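Local coordinates for proximal thread matrix protein 1 (Mytilus galloprovincialis, PDB 4CN9) that serves as a collagen-binding matrix protein of the mussel byssus, with two von Willebrand factor type A domains and bound zinc ions, at residues Cys50-Asp55 and Asp164-Val169; Phe60-Ser65 and Val103-Gln108; Gly294-Val299 and Gly311-Ser316. All coordinates share one frame; numbering follows the deposited sequence.

Overall arrangement
Contacts 1 and 2 belong to the first von Willebrand factor type A domain and contact 3 to the second. Strand 54-61 is common to the first two: in the six-stranded mixed sheet it pairs with strand 166-173 in contact 1, at its start, just after the zinc ligand Asp51, and with strand 100-106 in contact 2, at its end, where the second zinc ion is bound. Their centres lie about 23 Å apart. Along the chain, contact 2 falls within the span bracketed by contact 1, and contact 3 follows both. Its centre is about 34 Å from that of contact 1 and about 49 Å from that of contact 2, on strand 295-302 of the second domain's sheet, which has the same strand order, and the loop after strand 306-310.

Contact 1. Residues Cys50-Asp55 and Asp164-Val169. With ZN (zinc ion), chain D.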
loop_
_atom_site.group_PDB
_atom_site.type_symbol
_atom_site.label_atom_id
_atom_site.label_comp_id
_atom_site.label_asym_id
_atom_site.label_seq_id
_atom_site.Cartn_x
_atom_site.Cartn_y
_atom_site.Cartn_z
ATOM N N CYS A 50 9.890 -12.900 12.149
ATOM C CA CYS A 50 8.874 -11.964 12.548
ATOM C C CYS A 50 8.225 -12.558 13.781
ATOM O O CYS A 50 7.832 -13.725 13.771
ATOM C CB CYS A 50 7.849 -11.814 11.430
ATOM S SG CYS A 50 6.537 -10.655 11.813
ATOM N N ASP A 51 8.127 -11.769 14.841
ATOM C CA ASP A 51 7.592 -12.253 16.115
ATOM C C ASP A 51 6.105 -11.887 16.265
ATOM O O ASP A 51 5.471 -12.204 17.270
ATOM C CB ASP A 51 8.391 -11.674 17.301
ATOM C CG ASP A 51 9.883 -12.015 17.249
ATOM O OD1 ASP A 51 10.298 -12.976 16.569
ATOM O OD2 ASP A 51 10.671 -11.299 17.894
ATOM N N VAL A 52 5.556 -11.232 15.248
ATOM C CA VAL A 52 4.183 -10.735 15.289
ATOM C C VAL A 52 3.179 -11.877 15.282
ATOM O O VAL A 52 3.377 -12.860 14.582
ATOM C CB VAL A 52 3.909 -9.798 14.091
ATOM C CG1 VAL A 52 2.458 -9.310 14.091
ATOM C CG2 VAL A 52 4.859 -8.599 14.135
ATOM N N GLN A 53 2.109 -11.748 16.063
ATOM C CA GLN A 53 1.046 -12.753 16.076
ATOM C C GLN A 53 0.106 -12.535 14.902
ATOM O O GLN A 53 -0.487 -11.470 14.758
ATOM C CB GLN A 53 0.264 -12.713 17.387
ATOM C CG GLN A 53 1.060 -13.247 18.564
ATOM C CD GLN A 53 0.329 -13.103 19.880
ATOM O OE1 GLN A 53 -0.902 -13.028 19.920
ATOM N NE2 GLN A 53 1.087 -13.063 20.973
ATOM N N ALA A 54 -0.035 -13.552 14.064
ATOM C CA ALA A 54 -0.693 -13.379 12.776
ATOM C C ALA A 54 -1.428 -14.638 12.336
ATOM O O ALA A 54 -1.065 -15.756 12.724
ATOM C CB ALA A 54 0.344 -12.998 11.714
ATOM N N ASP A 55 -2.470 -14.426 11.532
ATOM C CA ASP A 55 -3.084 -15.482 10.737
ATOM C C ASP A 55 -2.644 -15.226 9.283
ATOM O O ASP A 55 -2.943 -14.176 8.702
ATOM C CB ASP A 55 -4.616 -15.470 10.889
ATOM C CG ASP A 55 -5.092 -15.978 12.262
ATOM O OD1 ASP A 55 -4.431 -16.857 12.858
ATOM O OD2 ASP A 55 -6.153 -15.501 12.739
ATOM N N ASP A 164 -6.691 -10.059 18.258
ATOM C CA ASP A 164 -5.293 -9.778 18.585
ATOM C C ASP A 164 -4.357 -10.186 17.450
ATOM O O ASP A 164 -3.138 -10.083 17.585
ATOM C CB ASP A 164 -4.862 -10.516 19.855
ATOM C CG ASP A 164 -5.784 -10.256 21.045
ATOM O OD1 ASP A 164 -6.523 -9.245 21.046
ATOM O OD2 ASP A 164 -5.762 -11.077 21.986
ATOM N N LYS A 165 -4.904 -10.674 16.339
ATOM C CA LYS A 165 -4.045 -11.206 15.288
ATOM C C LYS A 165 -4.038 -10.364 14.016
ATOM O O LYS A 165 -5.082 -9.961 13.522
ATOM C CB LYS A 165 -4.416 -12.666 15.010
ATOM C CG LYS A 165 -4.031 -13.566 16.176
ATOM C CD LYS A 165 -3.312 -14.824 15.734
ATOM C CE LYS A 165 -4.329 -15.933 15.560
ATOM N NZ LYS A 165 -3.730 -17.279 15.394
ATOM N N GLN A 166 -2.843 -10.088 13.502
ATOM C CA GLN A 166 -2.703 -9.457 12.203
ATOM C C GLN A 166 -3.133 -10.449 11.119
ATOM O O GLN A 166 -2.776 -11.624 11.172
ATOM C CB GLN A 166 -1.250 -9.061 11.955
ATOM C CG GLN A 166 -0.718 -8.027 12.922
ATOM C CD GLN A 166 -1.260 -6.643 12.631
ATOM O OE1 GLN A 166 -1.573 -6.320 11.481
ATOM N NE2 GLN A 166 -1.384 -5.822 13.672
ATOM N N LYS A 167 -3.885 -9.973 10.141
ATOM C CA LYS A 167 -4.282 -10.799 9.004
ATOM C C LYS A 167 -3.413 -10.483 7.796
ATOM O O LYS A 167 -3.333 -9.333 7.381
ATOM C CB LYS A 167 -5.743 -10.554 8.653
ATOM C CG LYS A 167 -6.706 -10.980 9.741
ATOM C CD LYS A 167 -8.106 -11.056 9.181
ATOM C CE LYS A 167 -9.100 -10.374 10.082
ATOM N NZ LYS A 167 -9.091 -8.909 9.850
ATOM N N ILE A 168 -2.782 -11.518 7.244
ATOM C CA ILE A 168 -1.861 -11.382 6.125
ATOM C C ILE A 168 -2.150 -12.405 5.017
ATOM O O ILE A 168 -2.365 -13.599 5.290
ATOM C CB ILE A 168 -0.397 -11.583 6.582
ATOM C CG1 ILE A 168 -0.058 -10.657 7.751
ATOM C CG2 ILE A 168 0.569 -11.352 5.405
ATOM C CD1 ILE A 168 1.112 -11.131 8.561
ATOM N N VAL A 169 -2.169 -11.916 3.775
ATOM C CA VAL A 169 -2.311 -12.745 2.580
ATOM C C VAL A 169 -1.095 -12.548 1.692
ATOM O O VAL A 169 -0.723 -11.409 1.358
ATOM C CB VAL A 169 -3.584 -12.380 1.770
ATOM C CG1 VAL A 169 -3.638 -13.141 0.463
ATOM C CG2 VAL A 169 -4.809 -12.638 2.586
HETATM ZN ZN ZN D . 12.292 -12.358 17.128
HETATM O O HOH W 1 13.234 -12.001 18.964
HETATM O O HOH W 2 12.145 -13.729 18.688
#
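Gln53 to Asp55 run alongside Gln166 to Ile168 where two parallel strands begin. Backbone bonds set the register. Gln166 N donates to Gln53 O (3.0 Å), and Gln166 O accepts from Asp55 N. Ile168 N reaches Asp55 O (3.0 Å). Gln166 is thus held through both its N and its O.

Apolar contacts line the face carrying Ala54 and Gln166. The short Ala54 side chain leaves its CB against Ile168 CD1 (3.7 Å). Val52 CG1, anti to its backbone N (chi1 178°), touches the aliphatic CG of Gln166 at 3.6 Å, while the Gln166 chain bends at chi2 and carries its amide away.

The charged pair is Asp55 and Lys165, whose side chains cross at about a right angle. Lys165 NZ forms a salt bridge to Asp55 OD1 (2.7 Å), a weak hydrogen bond by its geometry, and the position of OD1 is less sure; Gly98 O and Gln100 OE1 also accept from this ammonium.

Metal binding falls to Asp51, whose OD1 and OD2 both grip the zinc ion, with Glu49, His446 and two waters completing the site.

Strand 54-61 lies between strands 166-173 and 100-106, and Lys167 and Val169 lean on Val195 of strand 195-202.

Contact 2. Residues Phe60-Ser65 and Val103-Gln108; sequences FDDSSS and VVQFSQ. With ZN (zinc ion), chain C.
Asp62 reaches across to Gln105 and Ser107, next to the zinc-occupied MIDAS motif, whose Asp-x-Ser-x-Ser signature is Asp61, Ser63 and Ser65. The two carboxylate oxygens of Asp62 have separate partners. Asp62 OD2 accepts from Gln105 NE2 (2.9 Å) on its anti side, well out of the carboxylate plane; the extended Gln105 chain crosses Asp62 at about a right angle, with carboxylate and amide planes 88° apart. Asp62 OD1 accepts from Ser107 OG (2.7 Å), which comes from above the carboxylate plane. Serine suits this place, its hydroxyl close to the backbone. Arg135 adds a salt bridge to OD2, which would offset the buried negative charge.

On the face opposite Gln105 the Phe106 ring lies against Asp61, whose CA stands over the ring face, 4.0 Å from its centroid. This flat, apolar ring covers the backbone next to the polar metal site. Parallel-strand bonds, including Asp62 N to Phe106 O (2.9 Å), fix the register.

Asp61 organises the site from the second shell. Its OD1 takes both Ser63 N, in an Asx turn, and Ser63 OG. Ser63 OG and Ser65 OG bind the zinc ion, as do Asp174 and three waters. Water 3 donates to Asp61 OD2 at 2.7 Å.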
loop_
_atom_site.group_PDB
_atom_site.type_symbol
_atom_site.label_atom_id
_atom_site.label_comp_id
_atom_site.label_asym_id
_atom_site.label_seq_id
_atom_site.Cartn_x
_atom_site.Cartn_y
_atom_site.Cartn_z
ATOM N N PHE A 60 -1.907 -19.685 -3.581
ATOM C CA PHE A 60 -0.898 -20.449 -4.302
ATOM C C PHE A 60 -1.465 -20.775 -5.691
ATOM O O PHE A 60 -2.398 -21.561 -5.796
ATOM C CB PHE A 60 -0.668 -21.724 -3.465
ATOM C CG PHE A 60 0.432 -22.628 -3.947
ATOM C CD1 PHE A 60 0.285 -23.407 -5.097
ATOM C CD2 PHE A 60 1.601 -22.747 -3.207
ATOM C CE1 PHE A 60 1.297 -24.256 -5.500
ATOM C CE2 PHE A 60 2.622 -23.597 -3.610
ATOM C CZ PHE A 60 2.473 -24.353 -4.744
ATOM N N ASP A 61 -0.918 -20.147 -6.739
ATOM C CA ASP A 61 -1.315 -20.385 -8.141
ATOM C C ASP A 61 -1.017 -21.843 -8.507
ATOM O O ASP A 61 0.136 -22.273 -8.393
ATOM C CB ASP A 61 -0.523 -19.409 -9.027
ATOM C CG ASP A 61 -0.882 -19.470 -10.529
ATOM O OD1 ASP A 61 -1.228 -20.540 -11.078
ATOM O OD2 ASP A 61 -0.769 -18.405 -11.173
ATOM N N ASP A 62 -2.045 -22.621 -8.893
ATOM C CA ASP A 62 -1.795 -23.987 -9.389
ATOM C C ASP A 62 -2.242 -24.182 -10.835
ATOM O O ASP A 62 -2.722 -25.244 -11.210
ATOM C CB ASP A 62 -2.326 -25.090 -8.438
ATOM C CG ASP A 62 -3.854 -25.127 -8.310
ATOM O OD1 ASP A 62 -4.568 -24.214 -8.777
ATOM O OD2 ASP A 62 -4.340 -26.111 -7.705
ATOM N N SER A 63 -2.030 -23.149 -11.646
ATOM C CA SER A 63 -2.303 -23.200 -13.087
ATOM C C SER A 63 -1.302 -24.086 -13.832
ATOM O O SER A 63 -0.150 -24.242 -13.417
ATOM C CB SER A 63 -2.280 -21.787 -13.704
ATOM O OG SER A 63 -0.991 -21.172 -13.621
ATOM N N SER A 64 -1.750 -24.640 -14.957
ATOM C CA SER A 64 -0.956 -25.586 -15.739
ATOM C C SER A 64 0.303 -24.955 -16.324
ATOM O O SER A 64 1.277 -25.653 -16.585
ATOM C CB SER A 64 -1.807 -26.175 -16.872
ATOM O OG SER A 64 -2.254 -25.154 -17.736
ATOM N N SER A 65 0.284 -23.645 -16.534
ATOM C CA SER A 65 1.465 -22.924 -17.027
ATOM C C SER A 65 2.738 -23.237 -16.223
ATOM O O SER A 65 3.840 -23.289 -16.773
ATOM C CB SER A 65 1.211 -21.416 -16.984
ATOM O OG SER A 65 1.108 -20.969 -15.646
ATOM N N VAL A 103 -3.263 -22.463 3.527
ATOM C CA VAL A 103 -2.916 -22.372 2.122
ATOM C C VAL A 103 -4.123 -22.669 1.268
ATOM O O VAL A 103 -4.837 -23.660 1.484
ATOM C CB VAL A 103 -1.805 -23.344 1.748
ATOM C CG1 VAL A 103 -1.544 -23.287 0.248
ATOM C CG2 VAL A 103 -0.541 -23.025 2.525
ATOM N N VAL A 104 -4.326 -21.800 0.288
ATOM C CA VAL A 104 -5.429 -21.890 -0.646
ATOM C C VAL A 104 -4.878 -21.913 -2.062
ATOM O O VAL A 104 -4.111 -21.018 -2.452
ATOM C CB VAL A 104 -6.337 -20.664 -0.469
ATOM C CG1 VAL A 104 -7.370 -20.578 -1.582
ATOM C CG2 VAL A 104 -6.981 -20.702 0.912
ATOM N N GLN A 105 -5.226 -22.954 -2.817
ATOM C CA GLN A 105 -4.793 -23.080 -4.213
ATOM C C GLN A 105 -5.821 -22.427 -5.125
ATOM O O GLN A 105 -7.022 -22.492 -4.868
ATOM C CB GLN A 105 -4.623 -24.555 -4.617
ATOM C CG GLN A 105 -3.660 -25.345 -3.761
ATOM C CD GLN A 105 -3.851 -26.878 -3.869
ATOM O OE1 GLN A 105 -3.890 -27.580 -2.860
ATOM N NE2 GLN A 105 -3.953 -27.383 -5.085
ATOM N N PHE A 106 -5.357 -21.798 -6.193
ATOM C CA PHE A 106 -6.270 -21.156 -7.132
ATOM C C PHE A 106 -5.729 -21.221 -8.556
ATOM O O PHE A 106 -4.516 -21.077 -8.789
ATOM C CB PHE A 106 -6.522 -19.689 -6.733
ATOM C CG PHE A 106 -5.436 -18.742 -7.193
ATOM C CD1 PHE A 106 -4.294 -18.542 -6.424
ATOM C CD2 PHE A 106 -5.550 -18.080 -8.405
ATOM C CE1 PHE A 106 -3.278 -17.693 -6.864
ATOM C CE2 PHE A 106 -4.541 -17.232 -8.858
ATOM C CZ PHE A 106 -3.409 -17.036 -8.087
ATOM N N SER A 107 -6.640 -21.474 -9.499
ATOM C CA SER A 107 -6.387 -21.309 -10.927
ATOM C C SER A 107 -7.751 -21.353 -11.613
ATOM O O SER A 107 -8.400 -20.312 -11.807
ATOM C CB SER A 107 -5.407 -22.357 -11.509
ATOM O OG SER A 107 -5.701 -23.696 -11.147
ATOM N N GLN A 108 -8.192 -22.554 -11.958
ATOM C CA GLN A 108 -9.585 -22.772 -12.290
ATOM C C GLN A 108 -10.286 -23.150 -10.973
ATOM O O GLN A 108 -10.075 -24.228 -10.392
ATOM C CB GLN A 108 -9.727 -23.848 -13.377
ATOM C CG GLN A 108 -11.155 -24.034 -13.878
ATOM C CD GLN A 108 -11.969 -24.917 -12.958
ATOM O OE1 GLN A 108 -11.642 -26.090 -12.760
ATOM N NE2 GLN A 108 -13.018 -24.352 -12.365
HETATM ZN ZN ZN C . -0.247 -19.615 -14.934
HETATM O O HOH W 3 -1.377 -18.294 -13.787
HETATM O O HOH W 4 -1.761 -19.986 -16.311
HETATM O O HOH W 5 0.354 -18.158 -16.343
#

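Contact 3. Residues Gly294-Val299 and Gly311-Ser316; sequences GTQFAV and GLKDYS. With SO4 (sulfate ion), chain G.
Leu312 packs on Ala298 and Gln296 where a type I beta turn, Gly311 to Asp314, folds back beside strand 295-302 in the second von Willebrand factor A domain. Leu312 CD2 lies 3.9 Å from Ala298 CB; a branched leucine fills the place beside a methyl small enough to admit it. The backbone approaches too, with Leu312 CA directing a nearly straight CA-H...O contact to Phe297 O (165° at the hydrogen).

The polar contact is made by Gln296, whose side chain is extended beyond CG and reaches past Leu312 to Lys313. Lys313 NZ donates to Gln296 OE1 at 2.8 Å, tilted 26° from the carbonyl plane. The lysine chain starts away from the strand and bends at chi2 (-72°), which turns CD toward the glutamine. A glutamine suits the spot because its amide offers an acceptor to the lysine and a donor elsewhere: NE2 bonds to Asp254 OD1 on the neighbouring strand 253-260, which fixes the rotation of the amide.

In the next layer, water 7 accepts from Phe297 N (2.9 Å) and has Leu312 O and Tyr315 O in reach. Further out, Tyr315 meets Phe310 edge-to-face and leans on helix 318-327.

Gly311, having no side chain, lets a sulfate ion, probably from the crystallisation liquor, rest against its backbone, and Lys313 N donates to sulfate O2 at 3.0 Å.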
loop_
_atom_site.group_PDB
_atom_site.type_symbol
_atom_site.label_atom_id
_atom_site.label_comp_id
_atom_site.label_asym_id
_atom_site.label_seq_id
_atom_site.Cartn_x
_atom_site.Cartn_y
_atom_site.Cartn_z
ATOM N N GLY A 294 5.777 15.734 17.809
ATOM C CA GLY A 294 4.637 15.064 17.212
ATOM C C GLY A 294 4.697 15.148 15.704
ATOM O O GLY A 294 5.608 14.615 15.076
ATOM N N THR A 295 3.726 15.845 15.134
ATOM C CA THR A 295 3.581 15.914 13.690
ATOM C C THR A 295 4.139 17.223 13.164
ATOM O O THR A 295 3.810 18.317 13.649
ATOM C CB THR A 295 2.111 15.803 13.307
ATOM O OG1 THR A 295 1.532 14.718 14.036
ATOM C CG2 THR A 295 1.952 15.581 11.790
ATOM N N GLN A 296 4.998 17.111 12.167
ATOM C CA GLN A 296 5.547 18.284 11.510
ATOM C C GLN A 296 4.920 18.378 10.135
ATOM O O GLN A 296 4.615 17.354 9.521
ATOM C CB GLN A 296 7.056 18.157 11.425
ATOM C CG GLN A 296 7.723 18.307 12.772
ATOM C CD GLN A 296 9.227 18.406 12.690
ATOM O OE1 GLN A 296 9.827 19.275 13.322
ATOM N NE2 GLN A 296 9.846 17.524 11.918
ATOM N N PHE A 297 4.696 19.605 9.678
ATOM C CA PHE A 297 4.084 19.848 8.380
ATOM C C PHE A 297 4.976 20.713 7.488
ATOM O O PHE A 297 5.744 21.520 7.975
ATOM C CB PHE A 297 2.736 20.554 8.566
ATOM C CG PHE A 297 1.631 19.640 9.007
ATOM C CD1 PHE A 297 0.916 18.907 8.085
ATOM C CD2 PHE A 297 1.311 19.516 10.341
ATOM C CE1 PHE A 297 -0.112 18.060 8.483
ATOM C CE2 PHE A 297 0.284 18.675 10.743
ATOM C CZ PHE A 297 -0.413 17.940 9.821
ATOM N N ALA A 298 4.854 20.540 6.177
ATOM C CA ALA A 298 5.546 21.383 5.207
ATOM C C ALA A 298 4.587 21.639 4.040
ATOM O O ALA A 298 3.646 20.865 3.822
ATOM C CB ALA A 298 6.810 20.682 4.714
ATOM N N VAL A 299 4.818 22.722 3.309
ATOM C CA VAL A 299 4.054 23.014 2.098
ATOM C C VAL A 299 4.973 23.293 0.905
ATOM O O VAL A 299 5.919 24.101 0.988
ATOM C CB VAL A 299 3.113 24.223 2.298
ATOM C CG1 VAL A 299 2.645 24.777 0.948
ATOM C CG2 VAL A 299 1.930 23.835 3.168
ATOM N N GLY A 311 9.285 24.500 5.215
ATOM C CA GLY A 311 9.767 23.174 5.537
ATOM C C GLY A 311 9.249 22.719 6.889
ATOM O O GLY A 311 8.563 23.469 7.599
ATOM N N LEU A 312 9.620 21.495 7.240
ATOM C CA LEU A 312 9.095 20.783 8.402
ATOM C C LEU A 312 9.474 21.425 9.740
ATOM O O LEU A 312 8.795 21.209 10.765
ATOM C CB LEU A 312 9.615 19.334 8.373
ATOM C CG LEU A 312 9.102 18.427 7.246
ATOM C CD1 LEU A 312 9.966 17.203 7.127
ATOM C CD2 LEU A 312 7.648 18.031 7.496
ATOM N N LYS A 313 10.545 22.216 9.740
ATOM C CA LYS A 313 11.070 22.772 10.990
ATOM C C LYS A 313 10.719 24.241 11.221
ATOM O O LYS A 313 11.128 24.824 12.240
ATOM C CB LYS A 313 12.585 22.596 11.030
ATOM C CG LYS A 313 13.030 21.174 11.306
ATOM C CD LYS A 313 12.768 20.797 12.759
ATOM C CE LYS A 313 13.129 19.336 13.045
ATOM N NZ LYS A 313 12.418 18.832 14.255
ATOM N N ASP A 314 9.966 24.843 10.296
ATOM C CA ASP A 314 9.596 26.260 10.420
ATOM C C ASP A 314 8.617 26.531 11.572
ATOM O O ASP A 314 8.739 27.539 12.272
ATOM C CB ASP A 314 8.963 26.789 9.131
ATOM C CG ASP A 314 9.994 27.226 8.097
ATOM O OD1 ASP A 314 11.206 27.254 8.399
ATOM O OD2 ASP A 314 9.571 27.592 6.989
ATOM N N TYR A 315 7.635 25.650 11.738
ATOM C CA TYR A 315 6.563 25.895 12.685
ATOM C C TYR A 315 6.298 24.716 13.606
ATOM O O TYR A 315 6.406 23.561 13.202
ATOM C CB TYR A 315 5.282 26.227 11.949
ATOM C CG TYR A 315 5.392 27.386 10.999
ATOM C CD1 TYR A 315 5.496 28.691 11.471
ATOM C CD2 TYR A 315 5.366 27.185 9.626
ATOM C CE1 TYR A 315 5.583 29.766 10.600
ATOM C CE2 TYR A 315 5.456 28.250 8.741
ATOM C CZ TYR A 315 5.569 29.541 9.235
ATOM O OH TYR A 315 5.646 30.604 8.373
ATOM N N SER A 316 5.947 25.012 14.854
ATOM C CA SER A 316 5.582 23.954 15.787
ATOM C C SER A 316 4.131 24.035 16.278
ATOM O O SER A 316 3.622 23.055 16.806
ATOM C CB SER A 316 6.559 23.910 16.974
ATOM O OG SER A 316 6.623 25.160 17.630
HETATM S S SO4 G . 13.612 23.149 6.746
HETATM O O1 SO4 G . 13.386 24.055 5.623
HETATM O O2 SO4 G . 12.438 23.147 7.631
HETATM O O3 SO4 G . 14.771 23.583 7.518
HETATM O O4 SO4 G . 13.856 21.824 6.187
HETATM O O HOH W 6 8.719 21.622 13.988
HETATM O O HOH W 7 6.012 21.548 11.424
#